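Local coordinates for protein endoglucanase FnCel5A (Fervidobacterium nodosum, PDB 3NCO) that probably hydrolyses internal beta-1,4-glucosidic bonds of cellulose, as a glycoside hydrolase family 5 endoglucanase built on a TIM barrel, at residues W154-P159 and E189-V193; E52-D56 and S316-K320; Y72-I76 and E121-V126; Y16-I20 and D135-F139; Y41-F47 and R83-V87. All coordinates share one frame. Numbering follows the deposited sequence.

Contact 1: W154-P159 and E189-V193. With PO4 (phosphate ion), chain E.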
# COMPACT_ATOMS: atom_id res chain seq x y z
N TRP A 154 -1.38 -17.57 3.80
CA TRP A 154 -2.12 -16.37 3.49
C TRP A 154 -3.39 -16.69 2.74
O TRP A 154 -4.41 -16.07 2.98
CB TRP A 154 -1.21 -15.47 2.69
CG TRP A 154 -1.81 -14.26 2.15
CD1 TRP A 154 -1.81 -13.91 0.84
CD2 TRP A 154 -2.47 -13.19 2.88
NE1 TRP A 154 -2.43 -12.69 0.68
CE2 TRP A 154 -2.80 -12.20 1.91
CE3 TRP A 154 -2.72 -12.93 4.23
CZ2 TRP A 154 -3.46 -11.00 2.25
CZ3 TRP A 154 -3.35 -11.70 4.59
CH2 TRP A 154 -3.75 -10.78 3.58
N ASN A 155 -3.33 -17.65 1.83
CA ASN A 155 -4.49 -17.98 1.03
C ASN A 155 -5.56 -18.53 1.97
O ASN A 155 -6.77 -18.44 1.69
CB ASN A 155 -4.10 -19.07 -0.00
CG ASN A 155 -3.47 -18.47 -1.23
OD1 ASN A 155 -3.72 -17.32 -1.51
ND2 ASN A 155 -2.64 -19.21 -1.92
N GLU A 156 -5.11 -19.13 3.08
CA GLU A 156 -6.03 -19.67 4.08
C GLU A 156 -6.61 -18.60 5.00
O GLU A 156 -7.81 -18.64 5.37
CB GLU A 156 -5.38 -20.79 4.90
CG GLU A 156 -4.99 -22.01 4.00
CD GLU A 156 -4.00 -23.04 4.62
OE1 GLU A 156 -3.87 -24.15 4.02
OE2 GLU A 156 -3.34 -22.75 5.64
N LEU A 157 -5.75 -17.64 5.37
CA LEU A 157 -6.09 -16.61 6.32
C LEU A 157 -6.97 -15.46 5.80
O LEU A 157 -7.96 -15.09 6.44
CB LEU A 157 -4.77 -16.03 6.92
CG LEU A 157 -4.93 -14.86 7.88
CD1 LEU A 157 -5.81 -15.28 9.06
CD2 LEU A 157 -3.55 -14.41 8.39
N TYR A 158 -6.56 -14.85 4.68
CA TYR A 158 -7.23 -13.66 4.22
C TYR A 158 -8.74 -13.89 3.99
O TYR A 158 -9.51 -13.00 4.34
CB TYR A 158 -6.52 -12.96 3.04
CG TYR A 158 -6.94 -13.40 1.66
CD1 TYR A 158 -6.09 -14.19 0.84
CD2 TYR A 158 -8.18 -13.02 1.14
CE1 TYR A 158 -6.47 -14.60 -0.42
CE2 TYR A 158 -8.58 -13.41 -0.14
CZ TYR A 158 -7.72 -14.20 -0.90
OH TYR A 158 -8.14 -14.56 -2.18
N PRO A 159 -9.16 -15.10 3.46
CA PRO A 159 -10.63 -15.26 3.35
C PRO A 159 -11.33 -15.28 4.69
O PRO A 159 -12.50 -14.88 4.72
CB PRO A 159 -10.79 -16.61 2.60
CG PRO A 159 -9.45 -16.79 1.86
CD PRO A 159 -8.46 -16.28 2.91
N GLU A 189 1.04 -17.21 -7.00
CA GLU A 189 0.84 -18.05 -5.81
C GLU A 189 -0.43 -17.64 -5.12
O GLU A 189 -0.89 -18.33 -4.26
CB GLU A 189 2.00 -17.87 -4.80
CG GLU A 189 3.40 -18.04 -5.38
CD GLU A 189 3.75 -19.45 -5.77
OE1 GLU A 189 3.00 -20.40 -5.41
OE2 GLU A 189 4.79 -19.61 -6.46
N LEU A 190 -1.00 -16.49 -5.50
CA LEU A 190 -2.20 -15.99 -4.80
C LEU A 190 -3.42 -16.73 -5.31
O LEU A 190 -3.64 -16.80 -6.53
CB LEU A 190 -2.33 -14.49 -5.06
CG LEU A 190 -3.44 -13.71 -4.39
CD1 LEU A 190 -3.38 -13.85 -2.86
CD2 LEU A 190 -3.37 -12.22 -4.84
N LYS A 191 -4.23 -17.28 -4.38
CA LYS A 191 -5.51 -17.93 -4.72
C LYS A 191 -6.65 -16.97 -4.39
O LYS A 191 -6.78 -16.53 -3.24
CB LYS A 191 -5.67 -19.24 -3.96
CG LYS A 191 -6.91 -19.94 -4.30
CD LYS A 191 -7.29 -20.99 -3.27
CE LYS A 191 -6.39 -22.21 -3.36
NZ LYS A 191 -6.84 -23.15 -2.30
N LEU A 192 -7.48 -16.66 -5.38
CA LEU A 192 -8.56 -15.68 -5.19
C LEU A 192 -9.80 -16.35 -4.56
O LEU A 192 -9.77 -17.55 -4.23
CB LEU A 192 -8.85 -14.91 -6.49
CG LEU A 192 -7.67 -14.07 -6.98
CD1 LEU A 192 -8.03 -13.35 -8.27
CD2 LEU A 192 -7.36 -13.01 -5.90
N VAL A 193 -10.80 -15.57 -4.27
CA VAL A 193 -12.08 -16.08 -3.79
C VAL A 193 -13.14 -15.46 -4.69
O VAL A 193 -12.84 -14.53 -5.45
CB VAL A 193 -12.33 -15.70 -2.33
CG1 VAL A 193 -11.31 -16.45 -1.43
CG2 VAL A 193 -12.24 -14.24 -2.14
P PO4 E . -1.95 -23.17 -1.81
O1 PO4 E . -0.80 -22.56 -2.59
O2 PO4 E . -2.86 -24.01 -2.70
O3 PO4 E . -1.29 -24.09 -0.77
O4 PO4 E . -2.86 -22.08 -1.22
O HOH W 1 -7.63 -18.18 -0.96
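On the outside of the TIM barrel, helix 151-168 packs against E189-V193, a loop, extended from L190 on, in the connection between strands 174-177 and 198-204. Three hydrogen bonds fix this loop, all between side chains of the helix and loop backbone. The amide of N155 reads both sides of L190: ND2 donates to E189 O (3.1 Å) and OD1 accepts from K191 N (2.9 Å). One helical turn on, Y158 OH donates to K191 O at 2.6 Å. Water 1 adds a bridge, donating to N155 O (2.8 Å) and K191 O (2.9 Å). Apolar contacts lie around this polar strip. L190 CD1 sits 4.0 Å from both W154 CD1 and Y158 CE1, while P159 CG meets V193 CG1 at 3.8 Å. Behind them W154 NE1 is bonded to D177 O, and L190 also reaches V200 and W248. A phosphate ion, probably from the crystallisation liquor, is held by T152 and by N155, whose ND2 donates to PO4 O4 at 3.0 Å.

Contact 2: E52-D56 and S316-K320; sequences ERGFD and SALGK
The end of helix 44-53, before strand 57-60 of the TIM barrel, meets the C-terminal helix 313-318, F55 CA lying 6.9 Å from L318 CA. Helix 44-53 stops in a Schellman motif at G54 (phi/psi 115/8), with no room for a CB beside K320 CE. G319 (90/5) likewise ends helix 313-318. L318 (chi1 t, chi2 p) puts CD2 3.3 Å from R53 O and in CH-pi contact over the F55 ring (4.1 Å to the centroid); L318 CD1 is 3.7 Å from F55 CD1. R53 (t, p, t, chi4 83°) forms salt bridges to K320 OXT (NH1 2.9 Å, NH2 3.1 Å) and, through NH2, to E311. K320, chi1 p then t throughout, extends until NZ donates to G54 O (3.1 Å). Water 2 donates to G54 O (2.9 Å) and D56 OD1 (3.2 Å) and accepts from K320 NZ (2.4 Å). K320 thus has both charges engaged: its C-terminal carboxylate by R53, its side-chain ammonium by the carbonyl of the Schellman glycine G54.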
# COMPACT_ATOMS: atom_id res chain seq x y z
N GLU A 52 -4.35 19.07 -3.26
CA GLU A 52 -4.03 20.24 -4.12
C GLU A 52 -3.01 19.89 -5.19
O GLU A 52 -3.04 20.44 -6.32
CB GLU A 52 -3.47 21.45 -3.33
CG GLU A 52 -4.32 21.95 -2.22
CD GLU A 52 -3.69 23.09 -1.40
OE1 GLU A 52 -4.26 24.22 -1.48
OE2 GLU A 52 -2.66 22.88 -0.65
N ARG A 53 -2.06 19.03 -4.83
CA ARG A 53 -1.00 18.67 -5.80
C ARG A 53 -1.54 17.83 -6.94
O ARG A 53 -0.94 17.81 -8.04
CB ARG A 53 0.19 18.00 -5.09
CG ARG A 53 1.35 17.64 -6.02
CD ARG A 53 1.94 18.91 -6.72
NE ARG A 53 3.06 18.60 -7.61
CZ ARG A 53 2.91 18.17 -8.86
NH1 ARG A 53 1.69 18.01 -9.37
NH2 ARG A 53 3.99 17.88 -9.62
N GLY A 54 -2.67 17.15 -6.68
CA GLY A 54 -3.38 16.46 -7.74
C GLY A 54 -3.43 14.94 -7.59
O GLY A 54 -3.89 14.25 -8.48
N PHE A 55 -2.97 14.42 -6.43
CA PHE A 55 -3.15 12.98 -6.14
C PHE A 55 -4.64 12.67 -5.98
O PHE A 55 -5.41 13.56 -5.58
CB PHE A 55 -2.37 12.59 -4.86
CG PHE A 55 -0.88 12.64 -5.06
CD1 PHE A 55 -0.23 11.59 -5.69
CD2 PHE A 55 -0.14 13.75 -4.66
CE1 PHE A 55 1.16 11.60 -5.90
CE2 PHE A 55 1.23 13.83 -4.91
CZ PHE A 55 1.90 12.73 -5.50
N ASP A 56 -5.03 11.42 -6.32
CA ASP A 56 -6.43 11.01 -6.17
C ASP A 56 -6.73 10.30 -4.86
O ASP A 56 -7.89 10.25 -4.45
CB ASP A 56 -6.83 10.07 -7.31
CG ASP A 56 -6.59 10.67 -8.68
OD1 ASP A 56 -7.20 11.70 -9.02
OD2 ASP A 56 -5.74 10.09 -9.40
N SER A 316 7.34 12.98 -11.66
CA SER A 316 7.57 11.55 -12.04
C SER A 316 6.57 10.57 -11.45
O SER A 316 6.15 9.64 -12.15
CB SER A 316 8.98 11.07 -11.65
OG SER A 316 9.95 11.66 -12.52
N ALA A 317 6.24 10.78 -10.17
CA ALA A 317 5.31 9.87 -9.48
C ALA A 317 3.84 10.07 -9.88
O ALA A 317 3.02 9.14 -9.79
CB ALA A 317 5.43 10.04 -7.93
N LEU A 318 3.51 11.32 -10.21
CA LEU A 318 2.11 11.71 -10.41
C LEU A 318 1.71 11.82 -11.87
O LEU A 318 0.58 11.48 -12.26
CB LEU A 318 1.81 13.01 -9.64
CG LEU A 318 0.39 13.55 -9.68
CD1 LEU A 318 -0.58 12.47 -9.25
CD2 LEU A 318 0.30 14.81 -8.79
N GLY A 319 2.65 12.29 -12.69
CA GLY A 319 2.41 12.41 -14.12
C GLY A 319 1.83 13.72 -14.57
O GLY A 319 1.53 13.88 -15.75
N LYS A 320 1.70 14.66 -13.63
CA LYS A 320 1.25 16.01 -13.93
C LYS A 320 1.79 17.00 -12.87
O LYS A 320 1.78 18.24 -13.09
CB LYS A 320 -0.27 16.06 -14.02
CG LYS A 320 -0.96 15.63 -12.73
CD LYS A 320 -2.48 15.57 -12.86
CE LYS A 320 -3.05 15.09 -11.52
NZ LYS A 320 -4.53 15.28 -11.35
OXT LYS A 320 2.31 16.59 -11.82
O HOH W 2 -6.40 14.64 -9.96

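Contact 3: Y72-I76 and E121-V126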
# COMPACT_ATOMS: atom_id res chain seq x y z
N TYR A 72 -8.04 -12.00 24.38
CA TYR A 72 -9.22 -12.17 23.54
C TYR A 72 -10.41 -11.39 24.11
O TYR A 72 -10.63 -11.44 25.33
CB TYR A 72 -9.61 -13.65 23.50
CG TYR A 72 -10.58 -13.99 22.40
CD1 TYR A 72 -10.12 -14.28 21.14
CD2 TYR A 72 -11.98 -14.02 22.62
CE1 TYR A 72 -10.97 -14.60 20.12
CE2 TYR A 72 -12.86 -14.34 21.58
CZ TYR A 72 -12.33 -14.64 20.33
OH TYR A 72 -13.10 -14.96 19.22
N PRO A 73 -11.20 -10.70 23.25
CA PRO A 73 -11.11 -10.60 21.78
C PRO A 73 -10.27 -9.43 21.24
O PRO A 73 -10.54 -8.94 20.12
CB PRO A 73 -12.58 -10.40 21.38
CG PRO A 73 -13.12 -9.55 22.50
CD PRO A 73 -12.36 -9.93 23.76
N TYR A 74 -9.29 -8.99 22.01
CA TYR A 74 -8.25 -8.05 21.51
C TYR A 74 -8.85 -6.69 21.11
O TYR A 74 -8.62 -6.20 20.01
CB TYR A 74 -7.51 -8.65 20.31
CG TYR A 74 -7.02 -10.05 20.58
CD1 TYR A 74 -6.09 -10.30 21.58
CD2 TYR A 74 -7.53 -11.14 19.84
CE1 TYR A 74 -5.67 -11.61 21.85
CE2 TYR A 74 -7.12 -12.46 20.11
CZ TYR A 74 -6.20 -12.66 21.10
OH TYR A 74 -5.79 -13.94 21.35
N GLU A 75 -9.57 -6.08 22.04
CA GLU A 75 -10.20 -4.79 21.80
C GLU A 75 -9.15 -3.77 21.40
O GLU A 75 -8.14 -3.64 22.08
CB GLU A 75 -10.90 -4.27 23.06
CG GLU A 75 -12.27 -3.79 22.79
CD GLU A 75 -13.23 -4.98 22.71
OE1 GLU A 75 -13.55 -5.44 21.58
OE2 GLU A 75 -13.67 -5.47 23.79
N ILE A 76 -9.42 -3.03 20.33
CA ILE A 76 -8.57 -1.92 19.95
C ILE A 76 -8.75 -0.78 20.99
O ILE A 76 -9.88 -0.40 21.35
CB ILE A 76 -8.97 -1.41 18.56
CG1 ILE A 76 -8.83 -2.54 17.52
CG2 ILE A 76 -8.14 -0.19 18.21
CD1 ILE A 76 -9.39 -2.14 16.13
N GLU A 121 -9.74 -10.73 14.45
CA GLU A 121 -10.43 -9.90 15.46
C GLU A 121 -10.19 -8.40 15.24
O GLU A 121 -11.11 -7.60 15.38
CB GLU A 121 -10.00 -10.26 16.87
CG GLU A 121 -10.42 -11.68 17.30
CD GLU A 121 -11.91 -11.97 17.04
OE1 GLU A 121 -12.76 -11.18 17.49
OE2 GLU A 121 -12.24 -12.98 16.39
N ILE A 122 -8.97 -8.03 14.85
CA ILE A 122 -8.70 -6.61 14.50
C ILE A 122 -9.65 -6.17 13.42
O ILE A 122 -10.33 -5.15 13.53
CB ILE A 122 -7.22 -6.42 14.05
CG1 ILE A 122 -6.33 -6.47 15.29
CG2 ILE A 122 -7.02 -5.08 13.28
CD1 ILE A 122 -4.85 -6.68 14.99
N TRP A 123 -9.74 -6.95 12.36
CA TRP A 123 -10.57 -6.57 11.24
C TRP A 123 -12.07 -6.61 11.54
O TRP A 123 -12.85 -5.81 10.97
CB TRP A 123 -10.18 -7.35 9.99
CG TRP A 123 -9.10 -6.56 9.22
CD1 TRP A 123 -7.74 -6.88 9.06
CD2 TRP A 123 -9.28 -5.30 8.62
NE1 TRP A 123 -7.11 -5.89 8.33
CE2 TRP A 123 -8.03 -4.89 8.08
CE3 TRP A 123 -10.40 -4.46 8.47
CZ2 TRP A 123 -7.88 -3.67 7.38
CZ3 TRP A 123 -10.27 -3.28 7.79
CH2 TRP A 123 -9.01 -2.86 7.24
N LYS A 124 -12.50 -7.52 12.41
CA LYS A 124 -13.91 -7.50 12.81
C LYS A 124 -14.24 -6.13 13.40
O LYS A 124 -15.29 -5.52 13.10
CB LYS A 124 -14.16 -8.60 13.83
CG LYS A 124 -15.58 -8.63 14.36
CD LYS A 124 -15.76 -9.87 15.23
CE LYS A 124 -17.25 -10.10 15.62
NZ LYS A 124 -18.03 -10.68 14.43
N GLN A 125 -13.34 -5.63 14.22
CA GLN A 125 -13.52 -4.35 14.86
C GLN A 125 -13.39 -3.15 13.91
O GLN A 125 -14.16 -2.19 14.03
CB GLN A 125 -12.50 -4.20 15.96
CG GLN A 125 -12.84 -5.11 17.10
CD GLN A 125 -11.77 -5.03 18.15
OE1 GLN A 125 -11.72 -4.05 18.88
NE2 GLN A 125 -10.86 -6.00 18.17
N VAL A 126 -12.38 -3.14 13.06
CA VAL A 126 -12.18 -2.01 12.14
C VAL A 126 -13.36 -1.95 11.15
O VAL A 126 -13.96 -0.84 10.94
CB VAL A 126 -10.87 -2.13 11.37
CG1 VAL A 126 -10.75 -0.93 10.38
CG2 VAL A 126 -9.67 -2.20 12.33
O HOH W 3 -12.75 -8.55 18.26
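E121 opens the contact from helix 112-130, its CA 6.4 Å from that of P73, which follows a cis peptide bond. Its aliphatic part lies beside the loop, with CB 3.5 Å from P73 O and CG 3.9 Å from Y74 CD2 at the edge of that ring. Water 3 lies between E121 OE1 (2.7 Å) and P73 O (2.9 Å). I122 contributes its backbone, O lying 4.1 Å from I76 CD1. One turn after E121, Q125 makes the two direct hydrogen bonds of the contact: its carboxamide straddles E75, NE2 donating to Y74 O and OE1 accepting from I76 N, both at 2.9 Å. NE2 also bonds to E121 O (3.2 Å) of its own helix. V126 CG2 packs on I76 CD1 at 3.8 Å. Y72-I76 thus runs alongside helix 112-130 in the TIM-barrel connection from strand 57-60 to helix 78-93, with I76, I122 and V126 gathered on W64; W123 points away from the loop and packs on F139 of strand 137-140 and on helix 151-168.

Contact 4: Y16-I20 and D135-F139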
# COMPACT_ATOMS: atom_id res chain seq x y z
N TYR A 16 -13.88 1.00 -9.33
CA TYR A 16 -13.34 1.48 -8.04
C TYR A 16 -11.82 1.53 -8.10
O TYR A 16 -11.19 2.42 -7.52
CB TYR A 16 -13.83 0.62 -6.86
CG TYR A 16 -15.21 0.97 -6.39
CD1 TYR A 16 -16.31 0.23 -6.80
CD2 TYR A 16 -15.41 2.03 -5.54
CE1 TYR A 16 -17.60 0.59 -6.39
CE2 TYR A 16 -16.70 2.40 -5.10
CZ TYR A 16 -17.78 1.66 -5.52
OH TYR A 16 -19.07 2.01 -5.13
N ASN A 17 -11.20 0.56 -8.80
CA ASN A 17 -9.72 0.60 -8.91
C ASN A 17 -9.26 1.86 -9.62
O ASN A 17 -8.29 2.48 -9.22
CB ASN A 17 -9.20 -0.65 -9.64
CG ASN A 17 -7.69 -0.78 -9.58
OD1 ASN A 17 -7.08 -0.71 -8.52
ND2 ASN A 17 -7.10 -1.02 -10.74
N LYS A 18 -10.02 2.30 -10.63
CA LYS A 18 -9.68 3.54 -11.36
C LYS A 18 -9.77 4.77 -10.46
O LYS A 18 -9.06 5.78 -10.68
CB LYS A 18 -10.62 3.72 -12.57
CG LYS A 18 -10.16 2.92 -13.74
CD LYS A 18 -11.22 2.92 -14.85
CE LYS A 18 -10.91 3.99 -15.89
NZ LYS A 18 -11.03 5.38 -15.33
N MSE A 19 -10.64 4.69 -9.46
CA MSE A 19 -10.75 5.77 -8.46
C MSE A 19 -9.50 5.93 -7.60
O MSE A 19 -9.19 7.04 -7.13
CB MSE A 19 -11.98 5.57 -7.60
CG MSE A 19 -13.28 5.82 -8.35
SE MSE A 19 -14.77 5.24 -7.16
CE MSE A 19 -14.26 6.06 -5.48
N ILE A 20 -8.77 4.83 -7.39
CA ILE A 20 -7.45 4.94 -6.71
C ILE A 20 -6.54 5.86 -7.54
O ILE A 20 -5.80 6.68 -6.98
CB ILE A 20 -6.79 3.55 -6.49
CG1 ILE A 20 -7.71 2.70 -5.59
CG2 ILE A 20 -5.37 3.69 -5.89
CD1 ILE A 20 -7.16 1.26 -5.45
N ASP A 135 -18.20 4.90 0.25
CA ASP A 135 -17.51 3.83 -0.48
C ASP A 135 -16.12 4.22 -1.02
O ASP A 135 -15.44 3.37 -1.59
CB ASP A 135 -18.41 3.29 -1.59
CG ASP A 135 -18.73 4.32 -2.67
OD1 ASP A 135 -18.25 5.49 -2.67
OD2 ASP A 135 -19.48 3.92 -3.58
N LYS A 136 -15.71 5.47 -0.78
CA LYS A 136 -14.40 6.01 -1.18
C LYS A 136 -13.34 5.64 -0.12
O LYS A 136 -12.20 5.98 -0.29
CB LYS A 136 -14.46 7.53 -1.34
CG LYS A 136 -15.17 7.91 -2.64
CD LYS A 136 -15.71 9.32 -2.54
CE LYS A 136 -16.56 9.62 -3.81
NZ LYS A 136 -17.28 10.90 -3.65
N LEU A 137 -13.78 5.01 0.97
CA LEU A 137 -12.86 4.31 1.90
C LEU A 137 -12.79 2.82 1.52
O LEU A 137 -13.82 2.12 1.55
CB LEU A 137 -13.36 4.39 3.35
CG LEU A 137 -12.53 3.61 4.39
CD1 LEU A 137 -11.10 4.21 4.56
CD2 LEU A 137 -13.30 3.56 5.72
N PHE A 138 -11.56 2.37 1.27
CA PHE A 138 -11.26 0.94 0.95
C PHE A 138 -10.50 0.29 2.10
O PHE A 138 -9.71 0.98 2.77
CB PHE A 138 -10.33 0.86 -0.28
CG PHE A 138 -10.92 1.39 -1.56
CD1 PHE A 138 -12.22 1.82 -1.64
CD2 PHE A 138 -10.16 1.36 -2.73
CE1 PHE A 138 -12.72 2.38 -2.85
CE2 PHE A 138 -10.65 1.86 -3.94
CZ PHE A 138 -11.94 2.39 -4.00
N PHE A 139 -10.71 -1.03 2.32
CA PHE A 139 -9.92 -1.74 3.33
C PHE A 139 -8.81 -2.53 2.65
O PHE A 139 -8.94 -2.88 1.47
CB PHE A 139 -10.78 -2.77 4.05
CG PHE A 139 -11.88 -2.16 4.89
CD1 PHE A 139 -11.79 -0.80 5.23
CD2 PHE A 139 -12.96 -2.94 5.39
CE1 PHE A 139 -12.75 -0.19 5.98
CE2 PHE A 139 -13.95 -2.35 6.19
CZ PHE A 139 -13.85 -0.97 6.52
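Y16 starts the contact from helix 12-20 and gives it its one direct hydrogen bond: OH donates to D135 OD2 at 2.5 Å, a very short distance, with the carboxylate oxygen near the ring plane. The same residue meets F138 twice. Its CD2 is 3.8 Å from F138 CE1, and its carbonyl O lies 3.6 Å from F138 CZ at the rim of the phenyl ring. N17 turns from the segment D135-F139 and bonds to S289 and to I256 O, so the helix is also held across the far side of the barrel. M19, present as selenomethionine, points toward D135-F139, and chi3 p brings CE to 3.5 Å from K136 CG; its side chain also rests on V97. I20 brings CG1 to 3.5 Å from F138 CE2, again at the ring edge, and packs on I199. Reaching inward from strand 137-140, F138 buries the most area here (85 Å²), its ring between Y16 and I20 with V97 and I173 beside it. Strands 97-101, 137-140 and 198-204 all supply residues to this packing, and helix 12-20 leads directly into strand 22-25, the first of the barrel. The helix forms a largely apolar cap over the N-terminal ends of the strands, as is found in many TIM barrels.

Contact 5: Y41-F47 and R83-V87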
# COMPACT_ATOMS: atom_id res chain seq x y z
N TYR A 41 4.39 12.51 11.80
CA TYR A 41 3.13 12.56 12.54
C TYR A 41 2.18 13.21 11.58
O TYR A 41 2.49 14.30 11.04
CB TYR A 41 3.26 13.40 13.83
CG TYR A 41 1.94 13.46 14.56
CD1 TYR A 41 1.54 12.39 15.33
CD2 TYR A 41 1.09 14.59 14.45
CE1 TYR A 41 0.30 12.39 16.00
CE2 TYR A 41 -0.18 14.59 15.08
CZ TYR A 41 -0.54 13.48 15.85
OH TYR A 41 -1.75 13.46 16.52
N ILE A 42 1.02 12.59 11.34
CA ILE A 42 0.10 13.08 10.29
C ILE A 42 -0.63 14.36 10.71
O ILE A 42 -1.40 14.38 11.65
CB ILE A 42 -0.89 11.98 9.84
CG1 ILE A 42 -0.11 10.72 9.38
CG2 ILE A 42 -1.83 12.56 8.71
CD1 ILE A 42 -0.93 9.51 9.13
N GLU A 43 -0.34 15.43 9.99
CA GLU A 43 -0.99 16.71 10.18
C GLU A 43 -2.22 16.76 9.30
O GLU A 43 -2.20 16.26 8.18
CB GLU A 43 -0.01 17.89 9.85
CG GLU A 43 1.27 17.89 10.76
CD GLU A 43 2.35 19.01 10.44
OE1 GLU A 43 1.98 20.06 9.79
OE2 GLU A 43 3.59 18.89 10.87
N ASP A 44 -3.30 17.38 9.79
CA ASP A 44 -4.51 17.47 8.97
C ASP A 44 -4.21 18.16 7.66
O ASP A 44 -4.83 17.83 6.63
CB ASP A 44 -5.57 18.30 9.72
CG ASP A 44 -6.21 17.54 10.88
OD1 ASP A 44 -5.81 16.38 11.17
OD2 ASP A 44 -7.15 18.15 11.51
N GLU A 45 -3.32 19.15 7.69
CA GLU A 45 -2.99 19.94 6.46
C GLU A 45 -2.38 19.05 5.37
O GLU A 45 -2.46 19.37 4.20
CB GLU A 45 -2.03 21.11 6.74
CG GLU A 45 -0.60 20.59 7.11
CD GLU A 45 0.39 21.65 7.59
OE1 GLU A 45 1.25 22.10 6.78
OE2 GLU A 45 0.31 22.04 8.81
N TYR A 46 -1.78 17.92 5.74
CA TYR A 46 -1.14 17.05 4.74
C TYR A 46 -2.13 16.62 3.67
O TYR A 46 -1.76 16.51 2.48
CB TYR A 46 -0.58 15.80 5.40
CG TYR A 46 0.70 16.00 6.21
CD1 TYR A 46 1.38 17.22 6.20
CD2 TYR A 46 1.26 14.93 6.89
CE1 TYR A 46 2.58 17.39 6.95
CE2 TYR A 46 2.44 15.07 7.61
CZ TYR A 46 3.11 16.28 7.60
OH TYR A 46 4.29 16.40 8.34
N PHE A 47 -3.36 16.36 4.09
CA PHE A 47 -4.37 15.87 3.09
C PHE A 47 -4.82 16.95 2.10
O PHE A 47 -5.05 16.65 0.90
CB PHE A 47 -5.53 15.17 3.79
CG PHE A 47 -5.10 14.00 4.60
CD1 PHE A 47 -4.60 12.87 3.97
CD2 PHE A 47 -5.18 14.03 5.98
CE1 PHE A 47 -4.16 11.75 4.73
CE2 PHE A 47 -4.73 12.94 6.75
CZ PHE A 47 -4.25 11.80 6.12
N ARG A 83 -8.25 8.11 16.73
CA ARG A 83 -7.21 8.75 15.91
C ARG A 83 -7.34 8.36 14.44
O ARG A 83 -7.29 9.24 13.54
CB ARG A 83 -5.81 8.32 16.42
CG ARG A 83 -4.59 8.87 15.63
CD ARG A 83 -4.61 10.37 15.46
NE ARG A 83 -3.50 10.77 14.61
CZ ARG A 83 -3.41 11.96 14.02
NH1 ARG A 83 -4.37 12.89 14.20
NH2 ARG A 83 -2.34 12.21 13.23
N VAL A 84 -7.41 7.03 14.19
CA VAL A 84 -7.53 6.59 12.79
C VAL A 84 -8.82 7.17 12.13
O VAL A 84 -8.81 7.61 10.97
CB VAL A 84 -7.40 5.04 12.66
CG1 VAL A 84 -7.54 4.59 11.22
CG2 VAL A 84 -6.05 4.59 13.16
N LYS A 85 -9.91 7.15 12.89
CA LYS A 85 -11.18 7.71 12.38
C LYS A 85 -11.01 9.18 12.07
O LYS A 85 -11.54 9.68 11.06
CB LYS A 85 -12.34 7.55 13.37
CG LYS A 85 -12.89 6.15 13.43
CD LYS A 85 -13.80 5.90 14.61
CE LYS A 85 -15.25 6.31 14.37
NZ LYS A 85 -16.10 5.74 15.48
N HIS A 86 -10.32 9.89 12.94
CA HIS A 86 -10.06 11.30 12.65
C HIS A 86 -9.27 11.48 11.35
O HIS A 86 -9.61 12.29 10.49
CB HIS A 86 -9.33 11.99 13.80
CG HIS A 86 -8.83 13.35 13.43
ND1 HIS A 86 -9.66 14.46 13.38
CD2 HIS A 86 -7.61 13.77 13.01
CE1 HIS A 86 -8.95 15.51 13.00
NE2 HIS A 86 -7.70 15.12 12.76
N VAL A 87 -8.23 10.65 11.18
CA VAL A 87 -7.36 10.81 10.02
C VAL A 87 -8.11 10.44 8.72
O VAL A 87 -7.93 11.05 7.66
CB VAL A 87 -6.11 9.91 10.22
CG1 VAL A 87 -5.40 9.67 8.96
CG2 VAL A 87 -5.20 10.54 11.25
O HOH W 4 -3.62 15.36 12.60
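R83 and H86, one helical turn apart, hold the start of helix 44-53 against helix 78-93, the first two helices that follow strands in this TIM barrel. R83 NH2 donates to I42 O (2.8 Å), and H86 NE2 donates to D44 OD1 (2.8 Å), a His-carboxylate hydrogen bond. Water 4 links the two pairs: it donates to I42 O (2.6 Å) and D44 OD1 (2.8 Å) and accepts from R83 NH1 (3.0 Å). R83 NE forms a salt bridge to E35, whose carboxylate also accepts from I42 N, so one acid contacts both segments. Y41 covers the arginine, its OH 3.4 Å from R83 CZ over the guanidinium face, and R83 NH2 in turn lies over a face of the Y41 ring. Deeper in, the contact becomes apolar. V87 projects from helix 78-93 to F47 and touches I60; F47 reaches V58 and V90. I42 CD1 approaches V87 CG1 loosely at 4.5 Å, whereas F47 CZ meets that same V87 CG1 at 3.7 Å.

All five contacts are partly buried. The centre of contact 4 is about 13 Å from the centre of the chain, the nearest of the five, and that of contact 3 about 21 Å, the farthest. Contacts 2 and 5 use opposite ends of helix 44-53 and carry the arginine chemistry, with a terminal carboxylate at one end and a backbone carbonyl at the other. In contacts 1 and 3 a helix amide side chain, N155 or Q125, holds an irregular loop by its backbone; contact 4 relies mostly on apolar and aromatic packing. Two pairs touch: D56 CB of contact 2 lies 3.6 Å from I20 O of contact 4, and W123 CZ3 of contact 3 lies 3.5 Å from F139 CG of contact 4.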